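Local coordinates for protein ribonucleoside-diphosphate reductase (Pseudomonas aeruginosa, PDB 5IM3) that probably reduces ribonucleoside diphosphates to the deoxyribonucleotides needed for DNA synthesis, under allosteric control, and binds dATP in its N-terminal ATP cone and elsewhere, at residues L32-R37 with G93-E99; Y44-T50 with T79-T83; S700-D705 with R756-R762. The contacts are given in a common frame with arbitrary orientation. Residues are numbered along the deposited sequence.

Contact 1 of 3, residues L32-R37 with G93-E99; sequences LRVIKR and GGTIHIE. With DTP (2'-deoxyadenosine 5'-triphosphate), chain C; DTP (2'-deoxyadenosine 5'-triphosphate), chain D.
Strands 33-35 and 95-97 of the ATP cone run parallel, pairing Arg33 with Thr95 and Val34 with Ile96 at CA-CA 5.0 Å and Ile35 with His97 at CA-CA 4.9 Å; their axes approach to 4.5 Å at 38°. Arg33 N donates to Gly94 O (3.1 Å) and Ile35 N to Ile96 O (2.8 Å), while Ile96 N to Arg33 O (3.4 Å) and Ile98 N to Ile35 O (3.3 Å) are weak. Ile35 (chi1 m, chi2 t) lays CD1 over the His97 ring face, a CH-pi contact 3.8 Å from its centroid. On the other face Val34 (chi1 t) meets Ile96 (chi1 p). The strand ends carry Val34, Lys36, Arg37 and Ile98 into the dATP site characteristic of this domain; Lys36 NZ bonds weakly to O2B of the chain C dATP (3.4 Å). Arg37, with chi2 -125° and chi3 148°, folds its guanidinium back over Ile98 CG1 to a salt bridge from NE to Glu99 OE2 (2.9 Å); NH1 hydrogen-bonds O1B of the chain D dATP (3.2 Å) and, weakly, O1B of the chain C dATP (2.7 Å). Glu99 also pairs with Arg125. Strand 33-35 lies between 41-43 and 95-97, and helix 98-111 packs Ile101 on Val34 and Ile96.

Contact 2 of 3, residues Y44-T50 with T79-T83; sequences YTDDKIT and TEQVT. With DTP (2'-deoxyadenosine 5'-triphosphate), chain C.
Thr83 OG1 joins two helices of the ATP cone, donating to Asp46 OD1 (2.6 Å) and accepting from Tyr44 OH (3.1 Å). Asp46 has chi1 between wells at -93°, which brings OD1 to Thr83, and Tyr44 (chi1 t, chi2 95°) reaches across from the loop before the first helix. Further along, Thr50 OG1 and Thr79 OG1 share a hydrogen bond of 3.3 Å; Thr79 OG1 also bonds Val75 O within its own helix. Segments 46-50 and 79-83 are helical, their axes 10.3 Å apart and crossing at 131°, and their backbones come nearest at Thr50 and Thr79, CA to CA 6.1 Å. Ile49 (chi1 m, chi2 t) fills the space between, CD1 4.0 Å from Val82 CG1 and CG2 3.6 Å from Thr79 OG1. Segment 44-50 also lines the dATP pocket: Thr45 N lies 2.9 Å from N6 of the chain C dATP, Ile49 CG1 3.7 Å from its C2', and Tyr44 turns a ring face to the base, CD1 3.2 Å from C2.

Contact 3 of 3, residues S700-D705 with R756-R762; sequences SCDLAD and RVQKGIR
This is a helix-to-loop contact in the barrel domain, where the chain leaving helix 751-757 passes along the C-terminal part of helix 679-707. Arg756 (chi1 t, chi3 p) anchors one end. Its guanidinium lies with a face over Cys701 CB, while NH1 and NH2 both donate to Asp702 OD1 (each 2.9 Å) and NH1 forms a second salt bridge with Asp705 OD2 (3.2 Å). A type I turn from Val757 to Gly760 then redirects the backbone; Gly760, at phi 139° and psi 137°, would jam a CB against the preceding carbonyl. Ile761 (chi1 p, chi2 t) brings CG2 to 3.4 Å from Cys701 SG, and its CA lies 3.5 Å from Ala704 CB. Beyond it, Arg762 N donates to Ser700 O (3.1 Å), and Arg762 CB sits 3.5 Å from Leu703 CB. The Arg762 side chain leads away to a salt bridge with Asp635 of helix 620-640. Network and turn join two helical parts of the reductase's ten-stranded alpha-beta barrel domain, away from the dATP sites.

Contacts 1 and 2 build one ATP cone, with contact 2 nested inside the loop that contact 1 closes and their centres 12 Å apart. They meet directly: Leu32 O is 2.9 Å from Tyr44 N, a probable hydrogen bond, and the Tyr44 ring packs on Val34 and Ile96, with Val34 CG2 3.8 Å from Tyr44 CD1. Both border the chain C dATP, contact 2 beside its base and deoxyribose, contact 1 from the base through to the phosphates, where the chain D dATP lies close by and a magnesium ion is about 4 Å from the Arg37 side chain. Contact 3 belongs to the barrel domain, on the opposite side of the chain's centre; its nearest atoms are about 76 Å from contact 1 and about 82 Å from contact 2.

Contact 1 of 3, residues L32-R37 with G93-E99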
loop_
_atom_site.group_PDB
_atom_site.type_symbol
_atom_site.label_atom_id
_atom_site.label_comp_id
_atom_site.label_asym_id
_atom_site.label_seq_id
_atom_site.Cartn_x
_atom_site.Cartn_y
_atom_site.Cartn_z
ATOM N N LEU A 32 -25.680 -10.533 -54.383
ATOM C CA LEU A 32 -26.503 -9.836 -53.403
ATOM C C LEU A 32 -27.893 -9.527 -53.954
ATOM O O LEU A 32 -28.031 -8.972 -55.043
ATOM C CB LEU A 32 -25.824 -8.538 -52.960
ATOM C CG LEU A 32 -25.174 -8.545 -51.575
ATOM C CD1 LEU A 32 -24.428 -7.237 -51.328
ATOM C CD2 LEU A 32 -26.214 -8.778 -50.484
ATOM N N ARG A 33 -28.919 -9.889 -53.187
ATOM C CA ARG A 33 -30.306 -9.637 -53.549
ATOM C C ARG A 33 -31.041 -9.087 -52.335
ATOM O O ARG A 33 -30.527 -9.099 -51.212
ATOM C CB ARG A 33 -30.989 -10.908 -54.071
ATOM C CG ARG A 33 -30.388 -11.436 -55.367
ATOM C CD ARG A 33 -31.132 -12.657 -55.886
ATOM N NE ARG A 33 -30.566 -13.150 -57.138
ATOM C CZ ARG A 33 -31.071 -14.155 -57.846
ATOM N NH1 ARG A 33 -32.162 -14.785 -57.429
ATOM N NH2 ARG A 33 -30.484 -14.534 -58.975
ATOM N N VAL A 34 -32.258 -8.599 -52.565
ATOM C CA VAL A 34 -33.026 -7.908 -51.538
ATOM C C VAL A 34 -34.436 -8.474 -51.492
ATOM O O VAL A 34 -35.062 -8.700 -52.535
ATOM C CB VAL A 34 -33.070 -6.387 -51.791
ATOM C CG1 VAL A 34 -33.697 -5.669 -50.601
ATOM C CG2 VAL A 34 -31.676 -5.852 -52.077
ATOM N N ILE A 35 -34.934 -8.697 -50.280
ATOM C CA ILE A 35 -36.318 -9.109 -50.070
ATOM C C ILE A 35 -37.189 -7.861 -50.157
ATOM O O ILE A 35 -37.188 -7.028 -49.247
ATOM C CB ILE A 35 -36.498 -9.814 -48.720
ATOM C CG1 ILE A 35 -35.497 -10.966 -48.570
ATOM C CG2 ILE A 35 -37.927 -10.329 -48.584
ATOM C CD1 ILE A 35 -35.350 -11.458 -47.146
ATOM N N LYS A 36 -37.932 -7.725 -51.252
ATOM C CA LYS A 36 -38.812 -6.580 -51.416
ATOM C C LYS A 36 -39.849 -6.541 -50.293
ATOM O O LYS A 36 -39.945 -7.449 -49.462
ATOM C CB LYS A 36 -39.503 -6.629 -52.779
ATOM C CG LYS A 36 -38.597 -6.266 -53.949
ATOM C CD LYS A 36 -38.656 -4.778 -54.270
ATOM C CE LYS A 36 -39.949 -4.412 -54.990
ATOM N NZ LYS A 36 -40.047 -2.949 -55.262
ATOM N N ARG A 37 -40.634 -5.460 -50.278
ATOM C CA ARG A 37 -41.651 -5.291 -49.245
ATOM C C ARG A 37 -42.569 -6.501 -49.174
ATOM O O ARG A 37 -43.023 -6.886 -48.090
ATOM C CB ARG A 37 -42.467 -4.026 -49.513
ATOM C CG ARG A 37 -41.651 -2.751 -49.467
ATOM C CD ARG A 37 -42.226 -1.733 -48.493
ATOM N NE ARG A 37 -41.183 -0.920 -47.873
ATOM C CZ ARG A 37 -40.596 0.121 -48.455
ATOM N NH1 ARG A 37 -40.937 0.483 -49.685
ATOM N NH2 ARG A 37 -39.658 0.801 -47.805
ATOM N N GLY A 93 -22.325 -13.119 -51.450
ATOM C CA GLY A 93 -23.724 -12.824 -51.672
ATOM C C GLY A 93 -24.573 -13.071 -50.438
ATOM O O GLY A 93 -24.124 -13.593 -49.416
ATOM N N GLY A 94 -25.837 -12.684 -50.548
ATOM C CA GLY A 94 -26.762 -12.850 -49.444
ATOM C C GLY A 94 -28.110 -12.253 -49.784
ATOM O O GLY A 94 -28.388 -11.914 -50.936
ATOM N N THR A 95 -28.950 -12.133 -48.757
ATOM C CA THR A 95 -30.267 -11.526 -48.899
ATOM C C THR A 95 -30.549 -10.662 -47.680
ATOM O O THR A 95 -30.305 -11.084 -46.546
ATOM C CB THR A 95 -31.363 -12.587 -49.056
ATOM O OG1 THR A 95 -31.286 -13.522 -47.973
ATOM C CG2 THR A 95 -31.213 -13.323 -50.382
ATOM N N ILE A 96 -31.063 -9.455 -47.921
ATOM C CA ILE A 96 -31.349 -8.494 -46.866
ATOM C C ILE A 96 -32.725 -7.891 -47.110
ATOM O O ILE A 96 -33.224 -7.850 -48.237
ATOM C CB ILE A 96 -30.282 -7.381 -46.790
ATOM C CG1 ILE A 96 -29.978 -6.852 -48.195
ATOM C CG2 ILE A 96 -29.020 -7.906 -46.111
ATOM C CD1 ILE A 96 -29.025 -5.679 -48.221
ATOM N N HIS A 97 -33.336 -7.413 -46.030
ATOM C CA HIS A 97 -34.668 -6.838 -46.113
ATOM C C HIS A 97 -34.601 -5.392 -46.586
ATOM O O HIS A 97 -33.606 -4.691 -46.380
ATOM C CB HIS A 97 -35.373 -6.910 -44.759
ATOM C CG HIS A 97 -35.851 -8.284 -44.403
ATOM N ND1 HIS A 97 -35.075 -9.185 -43.707
ATOM C CD2 HIS A 97 -37.023 -8.913 -44.658
ATOM C CE1 HIS A 97 -35.750 -10.309 -43.542
ATOM N NE2 HIS A 97 -36.935 -10.170 -44.110
ATOM N N ILE A 98 -35.682 -4.950 -47.231
ATOM C CA ILE A 98 -35.720 -3.597 -47.773
ATOM C C ILE A 98 -35.624 -2.574 -46.649
ATOM O O ILE A 98 -34.965 -1.536 -46.788
ATOM C CB ILE A 98 -36.994 -3.404 -48.617
ATOM C CG1 ILE A 98 -36.888 -2.150 -49.485
ATOM C CG2 ILE A 98 -38.227 -3.355 -47.730
ATOM C CD1 ILE A 98 -36.096 -2.376 -50.755
ATOM N N GLU A 99 -36.272 -2.852 -45.513
ATOM C CA GLU A 99 -36.192 -1.948 -44.370
ATOM C C GLU A 99 -34.804 -1.965 -43.745
ATOM O O GLU A 99 -34.385 -0.973 -43.137
ATOM C CB GLU A 99 -37.248 -2.323 -43.328
ATOM C CG GLU A 99 -38.673 -2.318 -43.859
ATOM C CD GLU A 99 -39.132 -0.938 -44.293
ATOM O OE1 GLU A 99 -38.782 0.051 -43.617
ATOM O OE2 GLU A 99 -39.841 -0.843 -45.318
HETATM P PG DTP C . -40.979 1.203 -55.114
HETATM O O1G DTP C . -40.493 1.430 -56.495
HETATM O O2G DTP C . -40.722 2.405 -54.187
HETATM O O3G DTP C . -42.458 0.875 -55.060
HETATM P PB DTP C . -39.195 0.143 -53.186
HETATM O O1B DTP C . -39.791 0.944 -52.096
HETATM O O2B DTP C . -38.710 -1.209 -52.695
HETATM O O3B DTP C . -40.213 0.005 -54.399
HETATM P PA DTP C . -37.850 2.568 -53.713
HETATM O O1A DTP C . -37.036 3.096 -54.823
HETATM O O2A DTP C . -39.205 3.259 -53.532
HETATM O O3A DTP C . -38.034 0.995 -53.854
HETATM O "O5'" DTP C . -37.097 2.609 -52.360
HETATM C "C5'" DTP C . -35.800 2.004 -52.378
HETATM C "C4'" DTP C . -35.275 1.793 -50.985
HETATM O "O4'" DTP C . -34.888 0.415 -50.831
HETATM C "C3'" DTP C . -34.005 2.581 -50.699
HETATM O "O3'" DTP C . -33.813 2.788 -49.299
HETATM C "C2'" DTP C . -32.927 1.672 -51.275
HETATM C "C1'" DTP C . -33.514 0.269 -51.172
HETATM N N9 DTP C . -33.418 -0.510 -52.404
HETATM C C8 DTP C . -34.262 -0.515 -53.482
HETATM N N7 DTP C . -33.853 -1.259 -54.481
HETATM C C5 DTP C . -32.655 -1.787 -54.026
HETATM C C6 DTP C . -31.719 -2.656 -54.615
HETATM N N6 DTP C . -31.792 -3.070 -55.886
HETATM N N1 DTP C . -30.649 -3.018 -53.873
HETATM C C2 DTP C . -30.526 -2.522 -52.638
HETATM N N3 DTP C . -31.325 -1.669 -51.995
HETATM C C4 DTP C . -32.380 -1.342 -52.744
HETATM P PG DTP D . -43.257 3.557 -51.110
HETATM O O1G DTP D . -42.408 3.081 -52.182
HETATM O O2G DTP D . -44.159 4.681 -51.507
HETATM O O3G DTP D . -44.064 2.471 -50.464
HETATM P PB DTP D . -40.797 4.498 -49.881
HETATM O O1B DTP D . -39.981 3.446 -50.511
HETATM O O2B DTP D . -40.344 4.724 -48.447
HETATM O O3B DTP D . -42.343 4.124 -49.939
HETATM P PA DTP D . -40.403 6.068 -52.270
HETATM O O1A DTP D . -41.117 7.268 -52.751
HETATM O O2A DTP D . -40.787 4.814 -53.071
HETATM O O3A DTP D . -40.704 5.842 -50.724
HETATM O "O5'" DTP D . -38.835 6.187 -52.277
HETATM C "C5'" DTP D . -38.218 7.421 -51.881
HETATM C "C4'" DTP D . -37.222 7.223 -50.765
HETATM O "O4'" DTP D . -36.226 8.265 -50.838
HETATM C "C3'" DTP D . -37.817 7.281 -49.350
HETATM O "O3'" DTP D . -37.507 6.090 -48.626
HETATM C "C2'" DTP D . -37.139 8.485 -48.695
HETATM C "C1'" DTP D . -36.485 9.233 -49.843
HETATM N N9 DTP D . -37.287 10.310 -50.421
HETATM C C8 DTP D . -37.960 10.338 -51.613
HETATM N N7 DTP D . -38.638 11.442 -51.819
HETATM C C5 DTP D . -38.391 12.195 -50.681
HETATM C C6 DTP D . -38.822 13.472 -50.277
HETATM N N6 DTP D . -39.685 14.219 -50.970
HETATM N N1 DTP D . -38.367 13.942 -49.097
HETATM C C2 DTP D . -37.547 13.177 -48.373
HETATM N N3 DTP D . -37.089 11.954 -48.640
HETATM C C4 DTP D . -37.551 11.514 -49.816
#

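Contact 2 of 3, residues Y44-T50 with T79-T83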
loop_
_atom_site.group_PDB
_atom_site.type_symbol
_atom_site.label_atom_id
_atom_site.label_comp_id
_atom_site.label_asym_id
_atom_site.label_seq_id
_atom_site.Cartn_x
_atom_site.Cartn_y
_atom_site.Cartn_z
ATOM N N TYR A 44 -29.304 -6.623 -56.246
ATOM C CA TYR A 44 -28.894 -5.466 -55.462
ATOM C C TYR A 44 -28.315 -4.406 -56.395
ATOM O O TYR A 44 -27.291 -4.635 -57.049
ATOM C CB TYR A 44 -27.873 -5.882 -54.403
ATOM C CG TYR A 44 -27.477 -4.780 -53.443
ATOM C CD1 TYR A 44 -28.104 -4.645 -52.209
ATOM C CD2 TYR A 44 -26.470 -3.880 -53.767
ATOM C CE1 TYR A 44 -27.742 -3.640 -51.329
ATOM C CE2 TYR A 44 -26.103 -2.874 -52.894
ATOM C CZ TYR A 44 -26.741 -2.757 -51.678
ATOM O OH TYR A 44 -26.377 -1.757 -50.806
ATOM N N THR A 45 -28.956 -3.238 -56.430
ATOM C CA THR A 45 -28.633 -2.167 -57.364
ATOM C C THR A 45 -28.312 -0.926 -56.549
ATOM O O THR A 45 -29.175 -0.412 -55.828
ATOM C CB THR A 45 -29.791 -1.877 -58.327
ATOM O OG1 THR A 45 -30.235 -3.092 -58.939
ATOM C CG2 THR A 45 -29.349 -0.900 -59.413
ATOM N N ASP A 46 -27.070 -0.454 -56.655
ATOM C CA ASP A 46 -26.682 0.774 -55.972
ATOM C C ASP A 46 -27.531 1.956 -56.421
ATOM O O ASP A 46 -27.811 2.857 -55.623
ATOM C CB ASP A 46 -25.204 1.063 -56.228
ATOM C CG ASP A 46 -24.300 0.488 -55.156
ATOM O OD1 ASP A 46 -24.779 -0.334 -54.347
ATOM O OD2 ASP A 46 -23.106 0.854 -55.126
ATOM N N ASP A 47 -27.943 1.969 -57.691
ATOM C CA ASP A 47 -28.693 3.098 -58.231
ATOM C C ASP A 47 -29.925 3.408 -57.389
ATOM O O ASP A 47 -30.224 4.578 -57.121
ATOM C CB ASP A 47 -29.092 2.806 -59.679
ATOM C CG ASP A 47 -29.848 3.954 -60.321
ATOM O OD1 ASP A 47 -29.489 5.123 -60.064
ATOM O OD2 ASP A 47 -30.804 3.684 -61.082
ATOM N N LYS A 48 -30.655 2.375 -56.962
ATOM C CA LYS A 48 -31.855 2.606 -56.163
ATOM C C LYS A 48 -31.520 3.323 -54.861
ATOM O O LYS A 48 -32.298 4.162 -54.389
ATOM C CB LYS A 48 -32.566 1.279 -55.886
ATOM C CG LYS A 48 -33.032 0.550 -57.141
ATOM C CD LYS A 48 -34.063 1.361 -57.916
ATOM C CE LYS A 48 -34.574 0.601 -59.129
ATOM N NZ LYS A 48 -35.611 1.366 -59.877
ATOM N N ILE A 49 -30.367 3.012 -54.266
ATOM C CA ILE A 49 -29.924 3.743 -53.083
ATOM C C ILE A 49 -29.506 5.157 -53.464
ATOM O O ILE A 49 -29.875 6.133 -52.800
ATOM C CB ILE A 49 -28.775 2.994 -52.382
ATOM C CG1 ILE A 49 -29.285 1.670 -51.810
ATOM C CG2 ILE A 49 -28.164 3.862 -51.279
ATOM C CD1 ILE A 49 -28.217 0.814 -51.158
ATOM N N THR A 50 -28.720 5.284 -54.535
ATOM C CA THR A 50 -28.271 6.600 -54.977
ATOM C C THR A 50 -29.451 7.496 -55.329
ATOM O O THR A 50 -29.461 8.685 -54.985
ATOM C CB THR A 50 -27.334 6.451 -56.177
ATOM O OG1 THR A 50 -26.146 5.759 -55.773
ATOM C CG2 THR A 50 -26.955 7.814 -56.748
ATOM N N THR A 79 -23.617 6.106 -50.400
ATOM C CA THR A 79 -24.016 4.836 -50.993
ATOM C C THR A 79 -22.914 3.794 -50.870
ATOM O O THR A 79 -23.200 2.605 -50.693
ATOM C CB THR A 79 -24.390 5.036 -52.464
ATOM O OG1 THR A 79 -25.480 5.963 -52.561
ATOM C CG2 THR A 79 -24.800 3.716 -53.109
ATOM N N GLU A 80 -21.651 4.219 -50.957
ATOM C CA GLU A 80 -20.543 3.273 -50.900
ATOM C C GLU A 80 -20.415 2.654 -49.514
ATOM O O GLU A 80 -20.300 1.430 -49.379
ATOM C CB GLU A 80 -19.244 3.972 -51.307
ATOM C CG GLU A 80 -17.978 3.180 -51.005
ATOM C CD GLU A 80 -17.969 1.812 -51.661
ATOM O OE1 GLU A 80 -18.762 1.591 -52.601
ATOM O OE2 GLU A 80 -17.166 0.956 -51.232
ATOM N N GLN A 81 -20.429 3.481 -48.466
ATOM C CA GLN A 81 -20.282 2.947 -47.117
ATOM C C GLN A 81 -21.509 2.162 -46.675
ATOM O O GLN A 81 -21.413 1.371 -45.731
ATOM C CB GLN A 81 -19.982 4.075 -46.126
ATOM C CG GLN A 81 -21.027 5.172 -46.055
ATOM C CD GLN A 81 -20.542 6.379 -45.268
ATOM O OE1 GLN A 81 -19.358 6.718 -45.297
ATOM N NE2 GLN A 81 -21.455 7.029 -44.557
ATOM N N VAL A 82 -22.652 2.347 -47.338
ATOM C CA VAL A 82 -23.796 1.473 -47.100
ATOM C C VAL A 82 -23.576 0.123 -47.766
ATOM O O VAL A 82 -23.639 -0.928 -47.117
ATOM C CB VAL A 82 -25.095 2.141 -47.592
ATOM C CG1 VAL A 82 -26.242 1.122 -47.664
ATOM C CG2 VAL A 82 -25.471 3.300 -46.680
ATOM N N THR A 83 -23.317 0.131 -49.077
ATOM C CA THR A 83 -23.049 -1.116 -49.783
ATOM C C THR A 83 -21.876 -1.861 -49.162
ATOM O O THR A 83 -21.870 -3.096 -49.131
ATOM C CB THR A 83 -22.778 -0.831 -51.264
ATOM O OG1 THR A 83 -23.930 -0.212 -51.852
ATOM C CG2 THR A 83 -22.460 -2.117 -52.020
HETATM P PG DTP C . -40.979 1.203 -55.114
HETATM O O1G DTP C . -40.493 1.430 -56.495
HETATM O O2G DTP C . -40.722 2.405 -54.187
HETATM O O3G DTP C . -42.458 0.875 -55.060
HETATM P PB DTP C . -39.195 0.143 -53.186
HETATM O O1B DTP C . -39.791 0.944 -52.096
HETATM O O2B DTP C . -38.710 -1.209 -52.695
HETATM O O3B DTP C . -40.213 0.005 -54.399
HETATM P PA DTP C . -37.850 2.568 -53.713
HETATM O O1A DTP C . -37.036 3.096 -54.823
HETATM O O2A DTP C . -39.205 3.259 -53.532
HETATM O O3A DTP C . -38.034 0.995 -53.854
HETATM O "O5'" DTP C . -37.097 2.609 -52.360
HETATM C "C5'" DTP C . -35.800 2.004 -52.378
HETATM C "C4'" DTP C . -35.275 1.793 -50.985
HETATM O "O4'" DTP C . -34.888 0.415 -50.831
HETATM C "C3'" DTP C . -34.005 2.581 -50.699
HETATM O "O3'" DTP C . -33.813 2.788 -49.299
HETATM C "C2'" DTP C . -32.927 1.672 -51.275
HETATM C "C1'" DTP C . -33.514 0.269 -51.172
HETATM N N9 DTP C . -33.418 -0.510 -52.404
HETATM C C8 DTP C . -34.262 -0.515 -53.482
HETATM N N7 DTP C . -33.853 -1.259 -54.481
HETATM C C5 DTP C . -32.655 -1.787 -54.026
HETATM C C6 DTP C . -31.719 -2.656 -54.615
HETATM N N6 DTP C . -31.792 -3.070 -55.886
HETATM N N1 DTP C . -30.649 -3.018 -53.873
HETATM C C2 DTP C . -30.526 -2.522 -52.638
HETATM N N3 DTP C . -31.325 -1.669 -51.995
HETATM C C4 DTP C . -32.380 -1.342 -52.744
#

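Contact 3 of 3, residues S700-D705 with R756-R762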
loop_
_atom_site.group_PDB
_atom_site.type_symbol
_atom_site.label_atom_id
_atom_site.label_comp_id
_atom_site.label_asym_id
_atom_site.label_seq_id
_atom_site.Cartn_x
_atom_site.Cartn_y
_atom_site.Cartn_z
ATOM N N SER A 700 -50.665 -3.790 31.773
ATOM C CA SER A 700 -50.156 -4.756 32.736
ATOM C C SER A 700 -50.855 -4.616 34.083
ATOM O O SER A 700 -51.056 -5.614 34.783
ATOM C CB SER A 700 -48.641 -4.592 32.891
ATOM O OG SER A 700 -48.035 -5.795 33.330
ATOM N N CYS A 701 -51.238 -3.391 34.457
ATOM C CA CYS A 701 -52.005 -3.198 35.685
ATOM C C CYS A 701 -53.381 -3.847 35.584
ATOM O O CYS A 701 -53.902 -4.370 36.576
ATOM C CB CYS A 701 -52.151 -1.705 35.990
ATOM S SG CYS A 701 -50.609 -0.820 36.303
ATOM N N ASP A 702 -53.991 -3.813 34.397
ATOM C CA ASP A 702 -55.313 -4.410 34.231
ATOM C C ASP A 702 -55.255 -5.927 34.372
ATOM O O ASP A 702 -56.148 -6.534 34.973
ATOM C CB ASP A 702 -55.900 -4.023 32.873
ATOM C CG ASP A 702 -56.074 -2.523 32.716
ATOM O OD1 ASP A 702 -56.026 -1.806 33.739
ATOM O OD2 ASP A 702 -56.261 -2.064 31.570
ATOM N N LEU A 703 -54.212 -6.556 33.823
ATOM C CA LEU A 703 -54.049 -7.997 33.992
ATOM C C LEU A 703 -53.781 -8.355 35.449
ATOM O O LEU A 703 -54.240 -9.398 35.930
ATOM C CB LEU A 703 -52.922 -8.506 33.095
ATOM C CG LEU A 703 -53.124 -8.289 31.593
ATOM C CD1 LEU A 703 -51.901 -8.762 30.824
ATOM C CD2 LEU A 703 -54.380 -8.999 31.091
ATOM N N ALA A 704 -53.048 -7.502 36.169
ATOM C CA ALA A 704 -52.808 -7.755 37.586
ATOM C C ALA A 704 -54.110 -7.746 38.374
ATOM O O ALA A 704 -54.280 -8.527 39.318
ATOM C CB ALA A 704 -51.839 -6.717 38.148
ATOM N N ASP A 705 -55.042 -6.863 38.004
ATOM C CA ASP A 705 -56.334 -6.831 38.680
ATOM C C ASP A 705 -57.136 -8.096 38.408
ATOM O O ASP A 705 -57.905 -8.537 39.269
ATOM C CB ASP A 705 -57.128 -5.600 38.238
ATOM C CG ASP A 705 -56.441 -4.297 38.600
ATOM O OD1 ASP A 705 -55.732 -4.257 39.626
ATOM O OD2 ASP A 705 -56.618 -3.307 37.860
ATOM N N ARG A 756 -50.874 3.640 40.595
ATOM C CA ARG A 756 -51.532 2.351 40.396
ATOM C C ARG A 756 -50.525 1.226 40.211
ATOM O O ARG A 756 -50.813 0.077 40.566
ATOM C CB ARG A 756 -52.475 2.407 39.194
ATOM C CG ARG A 756 -53.105 1.051 38.856
ATOM C CD ARG A 756 -54.521 1.185 38.313
ATOM N NE ARG A 756 -54.562 1.355 36.862
ATOM C CZ ARG A 756 -55.034 0.458 35.998
ATOM N NH1 ARG A 756 -55.525 -0.706 36.409
ATOM N NH2 ARG A 756 -55.024 0.734 34.702
ATOM N N VAL A 757 -49.354 1.528 39.652
ATOM C CA VAL A 757 -48.361 0.483 39.427
ATOM C C VAL A 757 -47.884 -0.089 40.755
ATOM O O VAL A 757 -47.647 -1.297 40.878
ATOM C CB VAL A 757 -47.189 1.026 38.590
ATOM C CG1 VAL A 757 -46.501 2.169 39.311
ATOM C CG2 VAL A 757 -46.195 -0.075 38.289
ATOM N N GLN A 758 -47.741 0.763 41.773
ATOM C CA GLN A 758 -47.254 0.290 43.064
ATOM C C GLN A 758 -48.204 -0.713 43.699
ATOM O O GLN A 758 -47.800 -1.445 44.608
ATOM C CB GLN A 758 -47.027 1.473 44.006
ATOM C CG GLN A 758 -45.987 2.458 43.499
ATOM C CD GLN A 758 -45.814 3.653 44.409
ATOM O OE1 GLN A 758 -45.769 3.516 45.630
ATOM N NE2 GLN A 758 -45.726 4.837 43.818
ATOM N N LYS A 759 -49.454 -0.769 43.236
ATOM C CA LYS A 759 -50.417 -1.740 43.735
ATOM C C LYS A 759 -50.292 -3.100 43.059
ATOM O O LYS A 759 -50.850 -4.077 43.567
ATOM C CB LYS A 759 -51.835 -1.196 43.557
ATOM C CG LYS A 759 -52.150 -0.022 44.479
ATOM C CD LYS A 759 -53.109 0.976 43.841
ATOM C CE LYS A 759 -54.476 0.373 43.567
ATOM N NZ LYS A 759 -55.373 1.350 42.890
ATOM N N GLY A 760 -49.578 -3.191 41.937
ATOM C CA GLY A 760 -49.366 -4.467 41.282
ATOM C C GLY A 760 -49.456 -4.406 39.773
ATOM O O GLY A 760 -50.348 -3.752 39.223
ATOM N N ILE A 761 -48.529 -5.076 39.087
ATOM C CA ILE A 761 -48.651 -5.311 37.655
ATOM C C ILE A 761 -48.386 -6.785 37.385
ATOM O O ILE A 761 -47.850 -7.514 38.223
ATOM C CB ILE A 761 -47.712 -4.428 36.800
ATOM C CG1 ILE A 761 -46.245 -4.680 37.136
ATOM C CG2 ILE A 761 -48.050 -2.964 36.995
ATOM C CD1 ILE A 761 -45.308 -3.936 36.211
ATOM N N ARG A 762 -48.773 -7.211 36.187
ATOM C CA ARG A 762 -48.775 -8.619 35.826
ATOM C C ARG A 762 -47.438 -9.099 35.279
ATOM O O ARG A 762 -47.194 -10.310 35.264
ATOM C CB ARG A 762 -49.882 -8.871 34.791
ATOM C CG ARG A 762 -50.001 -10.296 34.272
ATOM C CD ARG A 762 -50.343 -11.288 35.368
ATOM N NE ARG A 762 -50.593 -12.614 34.814
ATOM C CZ ARG A 762 -50.832 -13.699 35.538
ATOM N NH1 ARG A 762 -50.849 -13.626 36.861
ATOM N NH2 ARG A 762 -51.052 -14.860 34.936
#